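Local coordinates for protein elongation factor 1-beta (Pyrococcus horikoshii OT-3, PDB 7CSL) that probably promotes the exchange of GDP for GTP on elongation factor 1-alpha, regenerating the form that binds aminoacyl-tRNA, at residues K27-I32 / Y36-V41; E42-A47 / A52-V57. All coordinates share one frame; numbering follows the deposited sequence.

Interaction 1. Residues K27-I32 / Y36-V41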
ATOM      1  N   LYS C  27     -17.054   4.449  21.984  1.00 47.78           N
ATOM      2  CA  LYS C  27     -18.027   3.559  21.332  1.00 49.45           C
ATOM      3  C   LYS C  27     -17.363   2.640  20.333  1.00 48.32           C
ATOM      4  O   LYS C  27     -17.707   1.443  20.208  1.00 43.42           O
ATOM      5  CB  LYS C  27     -19.131   4.355  20.600  1.00 53.93           C
ATOM      6  CG  LYS C  27     -20.377   4.624  21.449  1.00 61.58           C
ATOM      7  CD  LYS C  27     -21.055   5.945  21.108  1.00 68.69           C
ATOM      8  CE  LYS C  27     -22.473   6.049  21.678  1.00 74.36           C
ATOM      9  NZ  LYS C  27     -23.528   5.817  20.639  1.00 78.70           N
ATOM     10  N   LEU C  28     -16.452   3.218  19.565  1.00 42.70           N
ATOM     11  CA  LEU C  28     -15.679   2.457  18.594  1.00 43.84           C
ATOM     12  C   LEU C  28     -14.821   1.403  19.279  1.00 40.36           C
ATOM     13  O   LEU C  28     -14.694   0.293  18.789  1.00 41.36           O
ATOM     14  CB  LEU C  28     -14.771   3.404  17.824  1.00 39.56           C
ATOM     15  CG  LEU C  28     -15.525   4.334  16.903  1.00 39.44           C
ATOM     16  CD1 LEU C  28     -14.579   5.460  16.443  1.00 37.84           C
ATOM     17  CD2 LEU C  28     -16.105   3.552  15.739  1.00 40.54           C
ATOM     18  N   LYS C  29     -14.232   1.757  20.413  1.00 42.43           N
ATOM     19  CA  LYS C  29     -13.405   0.792  21.135  1.00 42.38           C
ATOM     20  C   LYS C  29     -14.207  -0.463  21.500  1.00 45.70           C
ATOM     21  O   LYS C  29     -13.704  -1.562  21.343  1.00 38.00           O
ATOM     22  CB  LYS C  29     -12.757   1.424  22.353  1.00 45.23           C
ATOM     23  CG  LYS C  29     -11.569   2.314  22.023  1.00 44.68           C
ATOM     24  CD  LYS C  29     -11.189   3.196  23.206  1.00 47.65           C
ATOM     25  CE  LYS C  29      -9.803   3.775  23.026  1.00 49.00           C
ATOM     26  NZ  LYS C  29      -9.492   4.840  24.021  1.00 55.06           N
ATOM     27  N   LYS C  30     -15.473  -0.297  21.893  1.00 45.77           N
ATOM     28  CA  LYS C  30     -16.314  -1.422  22.330  1.00 45.36           C
ATOM     29  C   LYS C  30     -16.726  -2.394  21.207  1.00 44.23           C
ATOM     30  O   LYS C  30     -17.202  -3.470  21.514  1.00 44.83           O
ATOM     31  CB  LYS C  30     -17.584  -0.903  23.053  1.00 49.72           C
ATOM     32  CG  LYS C  30     -17.285  -0.158  24.360  1.00 53.86           C
ATOM     33  CD  LYS C  30     -18.518   0.586  24.908  1.00 57.99           C
ATOM     34  CE  LYS C  30     -19.592  -0.387  25.373  1.00 64.66           C
ATOM     35  NZ  LYS C  30     -20.499   0.155  26.439  1.00 73.97           N
ATOM     36  N   VAL C  31     -16.607  -2.001  19.932  1.00 44.47           N
ATOM     37  CA  VAL C  31     -17.004  -2.869  18.804  1.00 40.88           C
ATOM     38  C   VAL C  31     -15.828  -3.532  18.076  1.00 44.94           C
ATOM     39  O   VAL C  31     -16.068  -4.282  17.175  1.00 42.65           O
ATOM     40  CB  VAL C  31     -17.896  -2.154  17.746  1.00 45.46           C
ATOM     41  CG1 VAL C  31     -19.137  -1.578  18.400  1.00 45.12           C
ATOM     42  CG2 VAL C  31     -17.132  -1.066  16.943  1.00 43.57           C
ATOM     43  N   ILE C  32     -14.573  -3.240  18.437  1.00 42.73           N
ATOM     44  CA  ILE C  32     -13.437  -4.074  17.964  1.00 38.85           C
ATOM     45  C   ILE C  32     -13.615  -5.517  18.493  1.00 39.33           C
ATOM     46  O   ILE C  32     -13.692  -5.726  19.696  1.00 38.36           O
ATOM     47  CB  ILE C  32     -12.086  -3.560  18.460  1.00 37.15           C
ATOM     48  CG1 ILE C  32     -11.811  -2.137  17.910  1.00 35.61           C
ATOM     49  CG2 ILE C  32     -10.963  -4.501  18.028  1.00 38.33           C
ATOM     50  CD1 ILE C  32     -10.856  -1.356  18.771  1.00 38.68           C
ATOM     51  N   TYR C  36      -9.054  -9.139  18.106  1.00 38.82           N
ATOM     52  CA  TYR C  36      -8.192  -7.980  17.747  1.00 37.09           C
ATOM     53  C   TYR C  36      -7.820  -7.232  19.017  1.00 38.75           C
ATOM     54  O   TYR C  36      -8.469  -7.380  20.037  1.00 45.21           O
ATOM     55  CB  TYR C  36      -8.892  -7.078  16.746  1.00 35.91           C
ATOM     56  CG  TYR C  36      -9.322  -7.784  15.503  1.00 37.70           C
ATOM     57  CD1 TYR C  36      -8.467  -7.933  14.429  1.00 38.73           C
ATOM     58  CD2 TYR C  36     -10.590  -8.319  15.390  1.00 40.63           C
ATOM     59  CE1 TYR C  36      -8.879  -8.594  13.292  1.00 43.79           C
ATOM     60  CE2 TYR C  36     -11.006  -8.981  14.257  1.00 36.46           C
ATOM     61  CZ  TYR C  36     -10.145  -9.121  13.218  1.00 40.93           C
ATOM     62  OH  TYR C  36     -10.524  -9.754  12.080  1.00 39.85           O
ATOM     63  N   GLY C  37      -6.753  -6.463  18.963  1.00 37.12           N
ATOM     64  CA  GLY C  37      -6.374  -5.620  20.055  1.00 38.01           C
ATOM     65  C   GLY C  37      -6.240  -4.237  19.552  1.00 34.02           C
ATOM     66  O   GLY C  37      -6.482  -3.980  18.393  1.00 40.29           O
ATOM     67  N   LEU C  38      -5.803  -3.336  20.415  1.00 36.76           N
ATOM     68  CA  LEU C  38      -5.700  -1.932  20.068  1.00 38.94           C
ATOM     69  C   LEU C  38      -4.450  -1.358  20.687  1.00 39.17           C
ATOM     70  O   LEU C  38      -4.307  -1.381  21.897  1.00 33.65           O
ATOM     71  CB  LEU C  38      -6.931  -1.184  20.601  1.00 39.38           C
ATOM     72  CG  LEU C  38      -7.017   0.298  20.296  1.00 37.72           C
ATOM     73  CD1 LEU C  38      -7.156   0.565  18.804  1.00 38.90           C
ATOM     74  CD2 LEU C  38      -8.213   0.900  20.993  1.00 40.56           C
ATOM     75  N   ALA C  39      -3.539  -0.854  19.862  1.00 39.54           N
ATOM     76  CA  ALA C  39      -2.283  -0.302  20.384  1.00 40.14           C
ATOM     77  C   ALA C  39      -2.472   1.127  20.862  1.00 37.04           C
ATOM     78  O   ALA C  39      -1.950   1.472  21.891  1.00 38.80           O
ATOM     79  CB  ALA C  39      -1.140  -0.394  19.350  1.00 39.92           C
ATOM     80  N   LYS C  40      -3.246   1.923  20.121  1.00 38.45           N
ATOM     81  CA  LYS C  40      -3.502   3.313  20.441  1.00 41.13           C
ATOM     82  C   LYS C  40      -4.493   3.960  19.477  1.00 37.91           C
ATOM     83  O   LYS C  40      -4.754   3.472  18.378  1.00 35.08           O
ATOM     84  CB  LYS C  40      -2.222   4.162  20.415  1.00 43.11           C
ATOM     85  CG  LYS C  40      -1.536   4.234  19.067  1.00 42.94           C
ATOM     86  CD  LYS C  40      -0.355   5.172  19.176  1.00 47.44           C
ATOM     87  CE  LYS C  40       0.255   5.398  17.811  1.00 50.37           C
ATOM     88  NZ  LYS C  40       1.494   6.185  17.976  1.00 60.85           N
ATOM     89  N   VAL C  41      -5.023   5.091  19.904  1.00 33.50           N
ATOM     90  CA  VAL C  41      -5.881   5.902  19.061  1.00 37.00           C
ATOM     91  C   VAL C  41      -5.230   7.272  18.983  1.00 40.77           C
ATOM     92  O   VAL C  41      -4.904   7.834  20.016  1.00 42.83           O
ATOM     93  CB  VAL C  41      -7.300   6.022  19.649  1.00 34.82           C
ATOM     94  CG1 VAL C  41      -8.234   6.635  18.620  1.00 35.45           C
ATOM     95  CG2 VAL C  41      -7.823   4.650  20.042  1.00 35.73           C
TER

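Interaction 2. Residues E42-A47 / A52-V57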
ATOM      1  N   GLU C  42      -5.038   7.780  17.770  1.00 39.19           N
ATOM      2  CA  GLU C  42      -4.551   9.117  17.578  1.00 42.87           C
ATOM      3  C   GLU C  42      -5.626   9.948  16.905  1.00 42.98           C
ATOM      4  O   GLU C  42      -6.449   9.425  16.162  1.00 35.88           O
ATOM      5  CB  GLU C  42      -3.300   9.111  16.733  1.00 45.65           C
ATOM      6  CG  GLU C  42      -2.245   8.210  17.322  1.00 55.09           C
ATOM      7  CD  GLU C  42      -0.871   8.582  16.880  1.00 59.48           C
ATOM      8  OE1 GLU C  42      -0.650   8.662  15.655  1.00 62.55           O
ATOM      9  OE2 GLU C  42      -0.022   8.760  17.768  1.00 63.81           O
ATOM     10  N   ARG C  43      -5.583  11.252  17.158  1.00 39.20           N
ATOM     11  CA  ARG C  43      -6.461  12.203  16.486  1.00 45.48           C
ATOM     12  C   ARG C  43      -5.660  12.964  15.464  1.00 43.96           C
ATOM     13  O   ARG C  43      -4.527  13.392  15.740  1.00 47.48           O
ATOM     14  CB  ARG C  43      -7.114  13.132  17.499  1.00 47.85           C
ATOM     15  CG  ARG C  43      -7.809  12.344  18.569  1.00 50.95           C
ATOM     16  CD  ARG C  43      -8.839  13.151  19.313  1.00 57.12           C
ATOM     17  NE  ARG C  43      -9.585  12.282  20.206  1.00 58.14           N
ATOM     18  CZ  ARG C  43     -10.452  12.696  21.134  1.00 60.23           C
ATOM     19  NH1 ARG C  43     -10.713  13.986  21.311  1.00 54.35           N
ATOM     20  NH2 ARG C  43     -11.072  11.791  21.898  1.00 57.22           N
ATOM     21  N   GLU C  44      -6.231  13.086  14.275  1.00 42.39           N
ATOM     22  CA  GLU C  44      -5.585  13.783  13.182  1.00 45.16           C
ATOM     23  C   GLU C  44      -6.567  14.776  12.551  1.00 42.54           C
ATOM     24  O   GLU C  44      -7.568  14.355  11.882  1.00 36.41           O
ATOM     25  CB  GLU C  44      -5.040  12.805  12.121  1.00 48.59           C
ATOM     26  CG  GLU C  44      -3.924  13.414  11.274  1.00 52.58           C
ATOM     27  CD  GLU C  44      -3.742  12.759   9.915  1.00 55.76           C
ATOM     28  OE1 GLU C  44      -4.347  11.710   9.647  1.00 57.44           O
ATOM     29  OE2 GLU C  44      -2.968  13.298   9.099  1.00 65.35           O
ATOM     30  N   PRO C  45      -6.275  16.089  12.713  1.00 42.43           N
ATOM     31  CA  PRO C  45      -7.152  17.096  12.145  1.00 42.52           C
ATOM     32  C   PRO C  45      -7.010  17.069  10.668  1.00 33.48           C
ATOM     33  O   PRO C  45      -5.918  16.936  10.165  1.00 34.20           O
ATOM     34  CB  PRO C  45      -6.596  18.430  12.711  1.00 43.51           C
ATOM     35  CG  PRO C  45      -5.134  18.148  12.943  1.00 49.35           C
ATOM     36  CD  PRO C  45      -5.075  16.699  13.344  1.00 49.38           C
ATOM     37  N   ILE C  46      -8.117  17.198   9.964  1.00 34.51           N
ATOM     38  CA  ILE C  46      -8.117  17.172   8.494  1.00 38.63           C
ATOM     39  C   ILE C  46      -8.369  18.560   7.915  1.00 35.94           C
ATOM     40  O   ILE C  46      -7.445  19.223   7.428  1.00 37.46           O
ATOM     41  CB  ILE C  46      -9.180  16.158   7.970  1.00 38.13           C
ATOM     42  CG1 ILE C  46      -9.090  14.839   8.756  1.00 36.87           C
ATOM     43  CG2 ILE C  46      -9.065  16.017   6.470  1.00 41.68           C
ATOM     44  CD1 ILE C  46      -7.787  14.081   8.611  1.00 40.15           C
ATOM     45  N   ALA C  47      -9.607  19.029   8.018  1.00 40.56           N
ATOM     46  CA  ALA C  47     -10.034  20.239   7.318  1.00 39.95           C
ATOM     47  C   ALA C  47     -11.357  20.727   7.852  1.00 39.53           C
ATOM     48  O   ALA C  47     -12.240  19.932   8.096  1.00 37.58           O
ATOM     49  CB  ALA C  47     -10.134  19.989   5.818  1.00 41.44           C
ATOM     50  N   ALA C  52     -10.176  13.297  12.204  1.00 43.25           N
ATOM     51  CA  ALA C  52     -10.196  11.829  12.125  1.00 40.46           C
ATOM     52  C   ALA C  52      -9.649  11.191  13.424  1.00 42.13           C
ATOM     53  O   ALA C  52      -8.806  11.771  14.136  1.00 42.45           O
ATOM     54  CB  ALA C  52      -9.393  11.356  10.934  1.00 38.01           C
ATOM     55  N   LEU C  53     -10.189  10.027  13.743  1.00 38.02           N
ATOM     56  CA  LEU C  53      -9.651   9.126  14.761  1.00 39.28           C
ATOM     57  C   LEU C  53      -8.903   8.027  13.985  1.00 41.22           C
ATOM     58  O   LEU C  53      -9.485   7.384  13.103  1.00 42.25           O
ATOM     59  CB  LEU C  53     -10.756   8.499  15.570  1.00 41.32           C
ATOM     60  CG  LEU C  53     -11.416   9.203  16.778  1.00 45.82           C
ATOM     61  CD1 LEU C  53     -11.570  10.682  16.626  1.00 48.03           C
ATOM     62  CD2 LEU C  53     -12.759   8.554  17.038  1.00 47.06           C
ATOM     63  N   LYS C  54      -7.639   7.818  14.327  1.00 42.01           N
ATOM     64  CA  LYS C  54      -6.808   6.755  13.744  1.00 40.19           C
ATOM     65  C   LYS C  54      -6.517   5.670  14.778  1.00 36.57           C
ATOM     66  O   LYS C  54      -5.795   5.875  15.728  1.00 33.21           O
ATOM     67  CB  LYS C  54      -5.542   7.361  13.155  1.00 49.12           C
ATOM     68  CG  LYS C  54      -5.814   8.025  11.808  1.00 51.05           C
ATOM     69  CD  LYS C  54      -4.687   8.968  11.402  1.00 59.18           C
ATOM     70  CE  LYS C  54      -3.364   8.280  11.122  1.00 60.61           C
ATOM     71  NZ  LYS C  54      -2.420   8.322  12.275  1.00 67.41           N
ATOM     72  N   PHE C  55      -7.181   4.533  14.590  1.00 33.70           N
ATOM     73  CA  PHE C  55      -7.079   3.353  15.416  1.00 33.60           C
ATOM     74  C   PHE C  55      -5.976   2.410  14.929  1.00 32.88           C
ATOM     75  O   PHE C  55      -6.035   1.907  13.822  1.00 35.91           O
ATOM     76  CB  PHE C  55      -8.417   2.603  15.395  1.00 32.03           C
ATOM     77  CG  PHE C  55      -9.511   3.293  16.183  1.00 34.06           C
ATOM     78  CD1 PHE C  55     -10.136   4.418  15.686  1.00 35.48           C
ATOM     79  CD2 PHE C  55      -9.908   2.810  17.427  1.00 36.96           C
ATOM     80  CE1 PHE C  55     -11.140   5.037  16.414  1.00 38.22           C
ATOM     81  CE2 PHE C  55     -10.904   3.421  18.157  1.00 34.24           C
ATOM     82  CZ  PHE C  55     -11.501   4.539  17.667  1.00 36.99           C
ATOM     83  N   TYR C  56      -4.997   2.161  15.782  1.00 34.60           N
ATOM     84  CA  TYR C  56      -3.908   1.218  15.513  1.00 32.32           C
ATOM     85  C   TYR C  56      -4.383  -0.150  15.994  1.00 36.32           C
ATOM     86  O   TYR C  56      -4.147  -0.551  17.138  1.00 42.56           O
ATOM     87  CB  TYR C  56      -2.631   1.698  16.167  1.00 38.66           C
ATOM     88  CG  TYR C  56      -2.125   2.943  15.498  1.00 36.11           C
ATOM     89  CD1 TYR C  56      -2.822   4.159  15.613  1.00 37.63           C
ATOM     90  CD2 TYR C  56      -0.995   2.916  14.705  1.00 42.25           C
ATOM     91  CE1 TYR C  56      -2.406   5.301  14.949  1.00 42.03           C
ATOM     92  CE2 TYR C  56      -0.542   4.074  14.053  1.00 40.76           C
ATOM     93  CZ  TYR C  56      -1.255   5.268  14.181  1.00 42.60           C
ATOM     94  OH  TYR C  56      -0.842   6.440  13.543  1.00 48.60           O
ATOM     95  N   VAL C  57      -5.081  -0.850  15.110  1.00 33.60           N
ATOM     96  CA  VAL C  57      -5.662  -2.157  15.447  1.00 33.68           C
ATOM     97  C   VAL C  57      -4.583  -3.237  15.323  1.00 36.68           C
ATOM     98  O   VAL C  57      -3.927  -3.308  14.302  1.00 36.15           O
ATOM     99  CB  VAL C  57      -6.856  -2.483  14.541  1.00 35.42           C
ATOM    100  CG1 VAL C  57      -7.586  -3.760  14.973  1.00 34.81           C
ATOM    101  CG2 VAL C  57      -7.885  -1.332  14.564  1.00 37.75           C
TER

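Interaction 1. Residues K27-I32 / Y36-V41
Lys29 lies across Leu38 with its aliphatic shaft, the two side chains crossing at about a right angle. Methyl CD2 of Leu38 sits under the lysine chain and meets it twice, at 3.8 Å from Lys29 CG and 3.9 Å from Lys29 CE. Farther along the strand, Lys29 CE approaches Val41 CG2 tip to tip at 3.7 Å, so one extended lysine spans two residues of strand 37-47 that point toward the helix end. The ammonium group takes no part in this apolar overlap: NZ is held in a salt bridge by Glu25, on the same helix. Lysine thus works in two halves, methylenes against the sheet and charge at the surface.

Ile32 buries more of its surface here than Lys29, and its two branches meet different residues. With CG1 beside the backbone N (chi1 -62°), the longer branch is sent to Leu38, and Ile32 CD1 is 4.1 Å from Leu38 CD2. The second branch, methyl CG2, presses on Tyr36 CB at 3.5 Å and approaches the tyrosine ring obliquely. That ring runs on toward helix 67-75, touching Val70, while its hydroxyl is hydrogen-bonded to the backbone of Ser66; Ile32 also touches Phe74 of the same helix.

No hydrogen bond links the two segments, and fit between carbon atoms does the joining. A type I turn from Lys29 to Ile32 redirects the chain after the helix and brings Ile32 over the start of the strand. On the inner side, Leu38 and Val41 both rest on Phe55 of strand 50-59. Packed on one face of the antiparallel sheet, near its outer strand 37-47, the connection from helix 21-29 into that strand is part of the split beta-alpha-beta unit of a ferredoxin-like fold, in which strands 6-14 and 37-47 flank 50-59.

Interaction 2. Residues E42-A47 / A52-V57
The carboxylate of Glu42 and the phenol ring of Tyr56 meet with their planes 83° apart, the acid approaching the ring obliquely. Glu42 CG lies 3.8 Å from Tyr56 CE1, and OE1 is 3.1 Å from Tyr56 OH. The ring also makes a cation-pi contact with Lys40, which in addition forms a salt bridge with Glu42 OE2. In Lys54 the bends at chi3 (66°) and chi4 bring NZ to Tyr56 OH, to which it gives a 2.8 Å hydrogen bond; its salt bridge to Glu42 OE1 is long, at 3.8 Å. Replacing Tyr56 by an alanine would probably leave Lys54 NZ without its phenol acceptor and Lys40 without its aromatic partner.

Glu44 stands on the same face, its OE1 3.3 Å from Lys54 CD, although its salt bridge is to Arg11. On the other face Arg43 passes Leu53 and pairs with Asp22 and Glu25 of helix 21-29.

Between the two faces, the backbone forms two hydrogen-bonded pairs, Glu42 with Lys54 and Glu44 with Ala52, which flank the non-hydrogen-bonded pair Arg43-Leu53. The bond from Lys54 N to Glu42 O is 2.7 Å and almost straight (177°), whereas Ala52 N approaches Glu44 O from above the carbonyl plane. The hairpin is thus fixed mainly by its backbone, with the acids Glu42 and Glu44 set among Lys40, Lys54 and Arg11, whose opposite charges probably offset theirs.

In the fold
Interactions 1 and 2 follow one another along the chain and share strand 37-47, an outermost strand of the sheet within this chain. Their centres are about 13 Å apart, yet they meet directly: Ala39 and Lys40 each probably form a backbone hydrogen bond with Tyr56, and Leu28 packs on Phe55. Interaction 1 is a surface contact between the end of helix 21-29 with the loop after it and the start of strand 37-47, made by carbon atoms alone. Interaction 2 is partly buried and joins neighbouring strands, so main-chain hydrogen bonds carry it and charged side chains supplement them. Here the contact on the sheet face rests on apolar fit, the one between strands on main-chain hydrogen bonds.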